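Local coordinates for protein putative tryptophan halogenase (PDB 6Y1W) that probably acts as a flavin-dependent halogenase of the tryptophan halogenase family, binding FAD and perhaps halogenating an indole-like substrate, at residues A[215-220]-A[367-372]; A[327-332]-A[362-367]; A[334-339]-A[375-380]. One frame throughout, in Å; residues are numbered along the deposited sequence.

Interaction 1. Residues A[215-220]-A[367-372]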
loop_
_atom_site.group_PDB
_atom_site.type_symbol
_atom_site.label_atom_id
_atom_site.label_comp_id
_atom_site.label_asym_id
_atom_site.label_seq_id
_atom_site.Cartn_x
_atom_site.Cartn_y
_atom_site.Cartn_z
ATOM N N GLY A 215 -27.779 -17.754 15.779
ATOM C CA GLY A 215 -27.215 -16.933 14.719
ATOM C C GLY A 215 -26.290 -17.740 13.842
ATOM O O GLY A 215 -25.937 -18.888 14.140
ATOM N N ASP A 216 -25.891 -17.111 12.739
ATOM C CA ASP A 216 -24.959 -17.711 11.792
ATOM C C ASP A 216 -23.550 -17.164 11.949
ATOM O O ASP A 216 -22.580 -17.879 11.694
ATOM C CB ASP A 216 -25.438 -17.474 10.352
ATOM C CG ASP A 216 -26.850 -17.991 10.129
ATOM O OD1 ASP A 216 -27.131 -19.142 10.539
ATOM O OD2 ASP A 216 -27.693 -17.229 9.595
ATOM N N LEU A 217 -23.440 -15.898 12.299
ATOM C CA LEU A 217 -22.158 -15.225 12.463
ATOM C C LEU A 217 -22.287 -14.423 13.736
ATOM O O LEU A 217 -23.317 -13.789 13.955
ATOM C CB LEU A 217 -21.851 -14.315 11.286
ATOM C CG LEU A 217 -20.596 -13.465 11.403
ATOM C CD1 LEU A 217 -19.348 -14.345 11.186
ATOM C CD2 LEU A 217 -20.682 -12.390 10.315
ATOM N N PHE A 218 -21.258 -14.468 14.563
ATOM C CA PHE A 218 -21.276 -13.848 15.872
ATOM C C PHE A 218 -20.129 -12.859 15.932
ATOM O O PHE A 218 -18.996 -13.219 15.617
ATOM C CB PHE A 218 -21.115 -14.886 16.986
ATOM C CG PHE A 218 -22.340 -15.785 17.122
ATOM C CD1 PHE A 218 -22.527 -16.844 16.255
ATOM C CD2 PHE A 218 -23.329 -15.490 18.067
ATOM C CE1 PHE A 218 -23.656 -17.627 16.356
ATOM C CE2 PHE A 218 -24.450 -16.279 18.184
ATOM C CZ PHE A 218 -24.612 -17.352 17.341
ATOM N N LEU A 219 -20.406 -11.648 16.382
ATOM C CA LEU A 219 -19.328 -10.685 16.606
ATOM C C LEU A 219 -19.076 -10.577 18.103
ATOM O O LEU A 219 -19.995 -10.245 18.871
ATOM C CB LEU A 219 -19.688 -9.312 16.044
ATOM C CG LEU A 219 -20.162 -9.297 14.577
ATOM C CD1 LEU A 219 -20.366 -7.835 14.105
ATOM C CD2 LEU A 219 -19.219 -10.089 13.675
ATOM N N ASP A 220 -17.829 -10.819 18.531
ATOM C CA ASP A 220 -17.501 -10.742 19.961
ATOM C C ASP A 220 -17.043 -9.327 20.290
ATOM O O ASP A 220 -15.931 -8.919 19.944
ATOM C CB ASP A 220 -16.415 -11.747 20.339
ATOM C CG ASP A 220 -16.266 -11.870 21.833
ATOM O OD1 ASP A 220 -16.764 -10.961 22.559
ATOM O OD2 ASP A 220 -15.620 -12.822 22.293
ATOM N N GLN A 367 -21.183 -14.635 2.083
ATOM C CA GLN A 367 -22.390 -15.411 1.779
ATOM C C GLN A 367 -22.383 -16.703 2.580
ATOM O O GLN A 367 -23.379 -17.067 3.222
ATOM C CB GLN A 367 -22.472 -15.749 0.292
ATOM C CG GLN A 367 -22.471 -14.590 -0.626
ATOM C CD GLN A 367 -23.864 -14.050 -0.900
ATOM O OE1 GLN A 367 -24.859 -14.392 -0.193
ATOM N NE2 GLN A 367 -23.952 -13.181 -1.911
ATOM N N VAL A 368 -21.283 -17.440 2.508
ATOM C CA VAL A 368 -21.022 -18.600 3.352
ATOM C C VAL A 368 -19.641 -18.376 3.939
ATOM O O VAL A 368 -18.816 -17.688 3.334
ATOM C CB VAL A 368 -21.066 -19.953 2.580
ATOM C CG1 VAL A 368 -22.440 -20.176 1.924
ATOM C CG2 VAL A 368 -19.912 -20.040 1.548
ATOM N N ILE A 369 -19.421 -18.877 5.150
ATOM C CA ILE A 369 -18.122 -18.700 5.801
ATOM C C ILE A 369 -17.172 -19.743 5.239
ATOM O O ILE A 369 -17.530 -20.919 5.125
ATOM C CB ILE A 369 -18.258 -18.796 7.328
ATOM C CG1 ILE A 369 -19.111 -17.621 7.825
ATOM C CG2 ILE A 369 -16.875 -18.709 8.006
ATOM C CD1 ILE A 369 -19.637 -17.789 9.229
ATOM N N ASP A 370 -15.979 -19.309 4.832
ATOM C CA ASP A 370 -14.995 -20.211 4.215
ATOM C C ASP A 370 -13.608 -19.969 4.798
ATOM O O ASP A 370 -13.231 -18.811 5.023
ATOM C CB ASP A 370 -14.922 -19.994 2.709
ATOM C CG ASP A 370 -14.123 -21.078 2.019
ATOM O OD1 ASP A 370 -14.742 -22.128 1.709
ATOM O OD2 ASP A 370 -12.890 -20.901 1.810
ATOM N N PRO A 371 -12.817 -21.019 4.998
ATOM C CA PRO A 371 -11.451 -20.822 5.519
ATOM C C PRO A 371 -10.586 -19.861 4.733
ATOM O O PRO A 371 -9.717 -19.228 5.352
ATOM C CB PRO A 371 -10.853 -22.234 5.480
ATOM C CG PRO A 371 -12.001 -23.134 5.615
ATOM C CD PRO A 371 -13.184 -22.445 4.950
ATOM N N VAL A 372 -10.704 -19.751 3.406
ATOM C CA VAL A 372 -9.778 -18.863 2.703
ATOM C C VAL A 372 -10.080 -17.411 3.045
ATOM O O VAL A 372 -9.161 -16.583 3.138
ATOM C CB VAL A 372 -9.767 -19.100 1.172
ATOM C CG1 VAL A 372 -11.034 -18.630 0.491
ATOM C CG2 VAL A 372 -8.574 -18.357 0.547
#

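Interaction 2. Residues A[327-332]-A[362-367]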
loop_
_atom_site.group_PDB
_atom_site.type_symbol
_atom_site.label_atom_id
_atom_site.label_comp_id
_atom_site.label_asym_id
_atom_site.label_seq_id
_atom_site.Cartn_x
_atom_site.Cartn_y
_atom_site.Cartn_z
ATOM N N ARG A 327 -5.848 -15.210 16.402
ATOM C CA ARG A 327 -6.696 -15.102 15.230
ATOM C C ARG A 327 -7.895 -14.266 15.636
ATOM O O ARG A 327 -8.445 -14.474 16.716
ATOM C CB ARG A 327 -7.125 -16.508 14.743
ATOM C CG ARG A 327 -5.934 -17.344 14.312
ATOM C CD ARG A 327 -6.320 -18.795 14.003
ATOM N NE ARG A 327 -6.929 -19.487 15.130
ATOM C CZ ARG A 327 -6.278 -19.875 16.225
ATOM N NH1 ARG A 327 -4.971 -19.629 16.353
ATOM N NH2 ARG A 327 -6.930 -20.507 17.193
ATOM N N VAL A 328 -8.245 -13.275 14.824
ATOM C CA VAL A 328 -9.402 -12.469 15.209
ATOM C C VAL A 328 -10.693 -13.038 14.641
ATOM O O VAL A 328 -11.763 -12.779 15.211
ATOM C CB VAL A 328 -9.212 -11.000 14.797
ATOM C CG1 VAL A 328 -8.146 -10.384 15.698
ATOM C CG2 VAL A 328 -8.779 -10.869 13.362
ATOM N N TRP A 329 -10.607 -13.856 13.594
ATOM C CA TRP A 329 -11.764 -14.549 13.041
ATOM C C TRP A 329 -11.491 -16.032 13.244
ATOM O O TRP A 329 -10.513 -16.562 12.705
ATOM C CB TRP A 329 -11.940 -14.235 11.559
ATOM C CG TRP A 329 -13.246 -14.746 10.947
ATOM C CD1 TRP A 329 -14.043 -15.750 11.402
ATOM C CD2 TRP A 329 -13.864 -14.230 9.779
ATOM N NE1 TRP A 329 -15.133 -15.906 10.568
ATOM C CE2 TRP A 329 -15.043 -14.998 9.555
ATOM C CE3 TRP A 329 -13.537 -13.215 8.885
ATOM C CZ2 TRP A 329 -15.899 -14.749 8.503
ATOM C CZ3 TRP A 329 -14.394 -12.977 7.790
ATOM C CH2 TRP A 329 -15.556 -13.761 7.615
ATOM N N GLU A 330 -12.341 -16.679 14.029
ATOM C CA GLU A 330 -12.196 -18.111 14.313
ATOM C C GLU A 330 -13.561 -18.733 14.080
ATOM O O GLU A 330 -14.535 -18.310 14.706
ATOM C CB GLU A 330 -11.712 -18.320 15.753
ATOM C CG GLU A 330 -11.715 -19.762 16.238
ATOM C CD GLU A 330 -10.470 -20.485 15.833
ATOM O OE1 GLU A 330 -9.634 -19.880 15.127
ATOM O OE2 GLU A 330 -10.335 -21.666 16.215
ATOM N N LYS A 331 -13.625 -19.730 13.183
ATOM C CA LYS A 331 -14.901 -20.370 12.849
ATOM C C LYS A 331 -15.908 -19.285 12.459
ATOM O O LYS A 331 -15.649 -18.538 11.525
ATOM C CB LYS A 331 -15.407 -21.229 14.005
ATOM C CG LYS A 331 -14.378 -22.318 14.463
ATOM C CD LYS A 331 -15.013 -23.417 15.318
ATOM C CE LYS A 331 -14.008 -24.548 15.606
ATOM N NZ LYS A 331 -13.219 -24.814 14.391
ATOM N N ASN A 332 -17.054 -19.203 13.133
ATOM C CA ASN A 332 -18.066 -18.206 12.773
ATOM C C ASN A 332 -18.125 -17.049 13.771
ATOM O O ASN A 332 -19.188 -16.459 13.985
ATOM C CB ASN A 332 -19.456 -18.840 12.619
ATOM C CG ASN A 332 -20.014 -19.405 13.930
ATOM O OD1 ASN A 332 -19.281 -19.772 14.842
ATOM N ND2 ASN A 332 -21.327 -19.443 14.036
ATOM N N LEU A 362 -16.842 -6.078 6.436
ATOM C CA LEU A 362 -17.819 -5.751 5.397
ATOM C C LEU A 362 -17.220 -5.945 4.000
ATOM O O LEU A 362 -17.932 -6.335 3.054
ATOM C CB LEU A 362 -18.329 -4.320 5.604
ATOM C CG LEU A 362 -19.224 -4.228 6.842
ATOM C CD1 LEU A 362 -19.670 -2.767 7.097
ATOM C CD2 LEU A 362 -20.433 -5.160 6.746
ATOM N N GLN A 363 -15.926 -5.680 3.843
ATOM C CA GLN A 363 -15.297 -5.903 2.542
ATOM C C GLN A 363 -15.106 -7.376 2.214
ATOM O O GLN A 363 -14.853 -7.699 1.048
ATOM C CB GLN A 363 -13.949 -5.167 2.484
ATOM C CG GLN A 363 -14.161 -3.675 2.399
ATOM C CD GLN A 363 -12.892 -2.912 2.404
ATOM O OE1 GLN A 363 -11.936 -3.304 3.052
ATOM N NE2 GLN A 363 -12.884 -1.772 1.729
ATOM N N THR A 364 -15.233 -8.269 3.186
ATOM C CA THR A 364 -15.151 -9.705 2.924
ATOM C C THR A 364 -16.390 -10.417 3.449
ATOM O O THR A 364 -16.336 -11.579 3.868
ATOM C CB THR A 364 -13.884 -10.310 3.527
ATOM O OG1 THR A 364 -13.759 -11.679 3.101
ATOM C CG2 THR A 364 -13.945 -10.249 5.025
ATOM N N PHE A 365 -17.546 -9.732 3.401
ATOM C CA PHE A 365 -18.688 -10.241 4.131
ATOM C C PHE A 365 -19.150 -11.570 3.535
ATOM O O PHE A 365 -19.255 -11.691 2.314
ATOM C CB PHE A 365 -19.876 -9.257 4.190
ATOM C CG PHE A 365 -20.816 -9.609 5.305
ATOM C CD1 PHE A 365 -20.514 -9.246 6.621
ATOM C CD2 PHE A 365 -21.885 -10.461 5.084
ATOM C CE1 PHE A 365 -21.323 -9.658 7.661
ATOM C CE2 PHE A 365 -22.696 -10.851 6.136
ATOM C CZ PHE A 365 -22.403 -10.462 7.419
ATOM N N PRO A 366 -19.393 -12.586 4.357
ATOM C CA PRO A 366 -19.636 -13.931 3.810
ATOM C C PRO A 366 -21.063 -14.066 3.286
ATOM O O PRO A 366 -22.029 -13.648 3.942
ATOM C CB PRO A 366 -19.419 -14.853 5.021
ATOM C CG PRO A 366 -19.760 -13.938 6.243
ATOM C CD PRO A 366 -19.168 -12.599 5.817
ATOM N N GLN A 367 -21.183 -14.635 2.083
ATOM C CA GLN A 367 -22.390 -15.411 1.779
ATOM C C GLN A 367 -22.383 -16.703 2.580
ATOM O O GLN A 367 -23.379 -17.067 3.222
ATOM C CB GLN A 367 -22.472 -15.749 0.292
ATOM C CG GLN A 367 -22.471 -14.590 -0.626
ATOM C CD GLN A 367 -23.864 -14.050 -0.900
ATOM O OE1 GLN A 367 -24.859 -14.392 -0.193
ATOM N NE2 GLN A 367 -23.952 -13.181 -1.911
#

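Interaction 3. Residues A[334-339]-A[375-380]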
loop_
_atom_site.group_PDB
_atom_site.type_symbol
_atom_site.label_atom_id
_atom_site.label_comp_id
_atom_site.label_asym_id
_atom_site.label_seq_id
_atom_site.Cartn_x
_atom_site.Cartn_y
_atom_site.Cartn_z
ATOM N N VAL A 334 -16.131 -13.337 14.881
ATOM C CA VAL A 334 -15.155 -12.270 14.615
ATOM C C VAL A 334 -15.057 -11.425 15.872
ATOM O O VAL A 334 -16.068 -10.869 16.335
ATOM C CB VAL A 334 -15.553 -11.413 13.396
ATOM C CG1 VAL A 334 -14.553 -10.295 13.191
ATOM C CG2 VAL A 334 -15.622 -12.261 12.113
ATOM N N ALA A 335 -13.837 -11.312 16.430
ATOM C CA ALA A 335 -13.651 -10.435 17.588
ATOM C C ALA A 335 -13.343 -9.005 17.155
ATOM O O ALA A 335 -12.609 -8.774 16.191
ATOM C CB ALA A 335 -12.519 -10.951 18.490
ATOM N N LEU A 336 -13.894 -8.037 17.904
ATOM C CA LEU A 336 -13.641 -6.616 17.665
ATOM C C LEU A 336 -13.319 -5.900 18.968
ATOM O O LEU A 336 -13.758 -6.311 20.040
ATOM C CB LEU A 336 -14.888 -5.966 17.042
ATOM C CG LEU A 336 -15.344 -6.508 15.706
ATOM C CD1 LEU A 336 -16.758 -5.999 15.363
ATOM C CD2 LEU A 336 -14.336 -6.094 14.584
ATOM N N GLY A 337 -12.564 -4.801 18.870
ATOM C CA GLY A 337 -12.277 -4.034 20.075
ATOM C C GLY A 337 -11.408 -4.805 21.044
ATOM O O GLY A 337 -10.525 -5.554 20.633
ATOM N N LEU A 338 -11.652 -4.627 22.349
ATOM C CA LEU A 338 -10.784 -5.248 23.354
ATOM C C LEU A 338 -10.726 -6.767 23.215
ATOM O O LEU A 338 -9.698 -7.380 23.534
ATOM C CB LEU A 338 -11.266 -4.894 24.756
ATOM C CG LEU A 338 -11.079 -3.421 25.115
ATOM C CD1 LEU A 338 -11.764 -3.121 26.463
ATOM C CD2 LEU A 338 -9.616 -3.104 25.149
ATOM N N ALA A 339 -11.812 -7.396 22.765
ATOM C CA ALA A 339 -11.745 -8.843 22.586
ATOM C C ALA A 339 -10.709 -9.268 21.563
ATOM O O ALA A 339 -10.292 -10.448 21.586
ATOM C CB ALA A 339 -13.120 -9.401 22.161
ATOM N N ALA A 375 -8.755 -16.819 6.596
ATOM C CA ALA A 375 -7.297 -16.718 6.597
ATOM C C ALA A 375 -6.821 -15.359 6.097
ATOM O O ALA A 375 -5.867 -14.789 6.643
ATOM C CB ALA A 375 -6.710 -17.845 5.731
ATOM N N GLU A 376 -7.440 -14.842 5.036
ATOM C CA GLU A 376 -7.065 -13.539 4.510
ATOM C C GLU A 376 -7.366 -12.450 5.536
ATOM O O GLU A 376 -6.533 -11.564 5.776
ATOM C CB GLU A 376 -7.802 -13.282 3.203
ATOM C CG GLU A 376 -7.684 -11.872 2.607
ATOM C CD GLU A 376 -6.306 -11.525 2.066
ATOM O OE1 GLU A 376 -5.554 -12.448 1.709
ATOM O OE2 GLU A 376 -5.974 -10.314 2.006
ATOM N N TYR A 377 -8.539 -12.544 6.173
ATOM C CA TYR A 377 -8.926 -11.564 7.181
ATOM C C TYR A 377 -7.907 -11.517 8.311
ATOM O O TYR A 377 -7.427 -10.439 8.682
ATOM C CB TYR A 377 -10.329 -11.900 7.703
ATOM C CG TYR A 377 -10.913 -10.869 8.676
ATOM C CD1 TYR A 377 -10.569 -10.881 10.010
ATOM C CD2 TYR A 377 -11.812 -9.909 8.232
ATOM C CE1 TYR A 377 -11.081 -9.931 10.901
ATOM C CE2 TYR A 377 -12.345 -8.939 9.143
ATOM C CZ TYR A 377 -11.976 -8.993 10.469
ATOM O OH TYR A 377 -12.465 -8.073 11.385
ATOM N N ASN A 378 -7.541 -12.687 8.834
ATOM C CA ASN A 378 -6.602 -12.759 9.957
ATOM C C ASN A 378 -5.240 -12.249 9.552
ATOM O O ASN A 378 -4.575 -11.573 10.339
ATOM C CB ASN A 378 -6.505 -14.199 10.458
ATOM C CG ASN A 378 -7.714 -14.587 11.242
ATOM O OD1 ASN A 378 -8.342 -13.726 11.890
ATOM N ND2 ASN A 378 -8.083 -15.874 11.193
ATOM N N ARG A 379 -4.817 -12.543 8.320
ATOM C CA ARG A 379 -3.492 -12.089 7.867
ATOM C C ARG A 379 -3.404 -10.568 7.835
ATOM O O ARG A 379 -2.405 -9.972 8.275
ATOM C CB ARG A 379 -3.202 -12.665 6.483
ATOM C CG ARG A 379 -1.756 -12.534 6.059
ATOM C CD ARG A 379 -1.632 -12.668 4.541
ATOM N NE ARG A 379 -1.739 -11.358 3.920
ATOM C CZ ARG A 379 -2.649 -11.056 3.010
ATOM N NH1 ARG A 379 -3.498 -11.985 2.624
ATOM N NH2 ARG A 379 -2.710 -9.834 2.489
ATOM N N GLN A 380 -4.434 -9.925 7.285
ATOM C CA GLN A 380 -4.458 -8.471 7.215
ATOM C C GLN A 380 -4.510 -7.880 8.609
ATOM O O GLN A 380 -3.786 -6.924 8.910
ATOM C CB GLN A 380 -5.662 -8.004 6.396
ATOM C CG GLN A 380 -5.647 -8.340 4.911
ATOM C CD GLN A 380 -6.771 -7.617 4.180
ATOM O OE1 GLN A 380 -7.254 -6.565 4.638
ATOM N NE2 GLN A 380 -7.201 -8.168 3.049
HETATM O O HOH W 1 -11.253 -8.164 13.916
#

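Interaction 1. Residues A[215-220]-A[367-372]
Leu217 and Ile369 mark the closest approach of the two backbones, their CA atoms 8.5 Å apart, so only side chains and one carbonyl bridge the gap between strand 217-220 and the loop that leads into helix 371-397. The strand belongs to the mixed, Rossmann-type sheet of the presumed FAD-binding fold, between strands 18-22 and 333-335 and parallel to both. Ile369 supplies all of the contact from the loop side. Its CG1 lies anti to its carbonyl carbon (chi1 -65°), which carries CD1 across to the start of the strand. There the methyl has two neighbours: Leu217 CD1 at 4.0 Å, an apolar contact, and Asp216 O at 3.8 Å, a van der Waals approach. Leu217 places its CG anti to the backbone N (chi1 175°), and its branch meets the isoleucine obliquely, end methyl against end methyl. The buried surface is small, 79 Å² over both sides, and no hydrogen bond crosses between the segments. Polar groups are engaged around this apolar point: Asp216 forms a salt bridge with Arg18 and its carbonyl O accepts from Asn332 ND2, while Ile369 O accepts from Arg14 NH2. On the second subunit, His459 O and Asp464 OD2 both accept from Gln367 NE2, which places the loop at the dimer interface. At the start of the helix Asp370 is the N-cap: its OD2 accepts from Val372 N at 2.9 Å, nearly straight at 168°, on the anti side and tilted out of the carboxylate plane.

Interaction 2. Residues A[327-332]-A[362-367]
Trp329 spans the gap to Thr364 and Pro366 with the far end of its indole, the nearest CA atoms, those of Trp329 and Thr364, being 11.7 Å apart. The apolar contacts come first, since nothing polar joins the segments. Setting CG anti to the backbone N (chi1 -171°), Trp329 sends its six-membered ring across to the loop after helix 350-363. In the conformer of Thr364 described here, one of two, CG2 meets the ring edge, close to the ring plane, with 3.9 Å between it and Trp329 CZ3. The adjacent corner, Trp329 CH2, lies 4.2 Å from Pro366 CD, which approaches at a slant. Phe365, between these two, has its CB directed away from the tryptophan; its ring carries Pro366 CD over one face, 3.4 Å above the plane, and packs on Leu217 and on helix 25-39. The polar interactions stay within segment 327-332. A weak, bent bond runs from Trp329 NE1 to Lys331 O (2.8 Å, 126°), giving the buried indole N-H a local acceptor. Within the same segment, Arg327 NE and Glu330 OE1 form a salt bridge of 2.7 Å; the bond is almost straight at 173°, and the oxygen lies close to the guanidinium plane, while the donor comes from the syn side but tilted out of the carboxylate plane. Ring packing continues beyond the pair, where Trp329 and Tyr377 stack edge-to-face. The whole is the loop after helix 350-363 packed on an aromatic side chain from strand 329-330, the outermost strand at one end of the Rossmann-type sheet in the presumed FAD-binding fold.

Interaction 3. Residues A[334-339]-A[375-380]
Val334 and Tyr377 meet where strand 333-335, in the Rossmann-type sheet of the presumed FAD-binding fold, faces helix 371-397, their CA atoms 9.7 Å apart. The tight part is built on the outer end of the tyrosine. With CG anti to its backbone N (chi1 -175°), Tyr377 extends from the helix toward the strand, and Val334 CG1 comes obliquely onto the phenol end: it lies 3.5 Å from Tyr377 OH and 4.0 Å from Tyr377 CZ. All three touching residues are buried, yet the two segments share only 90 Å², which fits a contact carried chiefly by one long side chain. The phenol oxygen is nonetheless well supplied with polar partners, and its bond to Gly357 O ties it to helix 350-363. Arg360 makes a cation-pi contact with the ring.

The loose side of the contact is at Leu336, whose CD2 stands 4.2 Å from Tyr377 OH and gives up little surface to the helix. Its side chain also packs on Ile358 of helix 350-363 and lies about 5 Å from that of Ala27, a predicted FAD-binding residue, which sets this margin of the contact beside the presumed cofactor site. Away from the tyrosine, Glu376 and Gln380 turn to the second subunit and pack on Phe433 of that subunit; Glu376 is buried there, whereas Gln380 and Arg379 remain partly exposed. Gln380 NE2 donates to Glu376 OE2 at 2.7 Å and 172°, using the anti lone pair of that oxygen. No direct hydrogen bond joins helix and strand; instead a water near the plane of the tyrosine ring donates to both, 2.8 Å from Tyr377 OH and 2.7 Å from Ala335 O.

The three contacts form one patch at the end of the mixed sheet where strands 217-220, 333-335 and 329-330 lie in that order. Centres of interactions 1 and 2 are about 5 Å apart, those of 2 and 3 about 8 Å, and those of 1 and 3 about 12 Å. Gln367 belongs to both interaction 1 and interaction 2, and helix 371-397 serves 1 and 3. Along the chain, 215-220 comes first, then 327-332 and 334-339, followed by 362-367, 367-372 and 375-380. Successive helices 350-363 and 371-397 are thereby joined to the sheet of the probable FAD-binding fold, and every contact also reaches the second subunit.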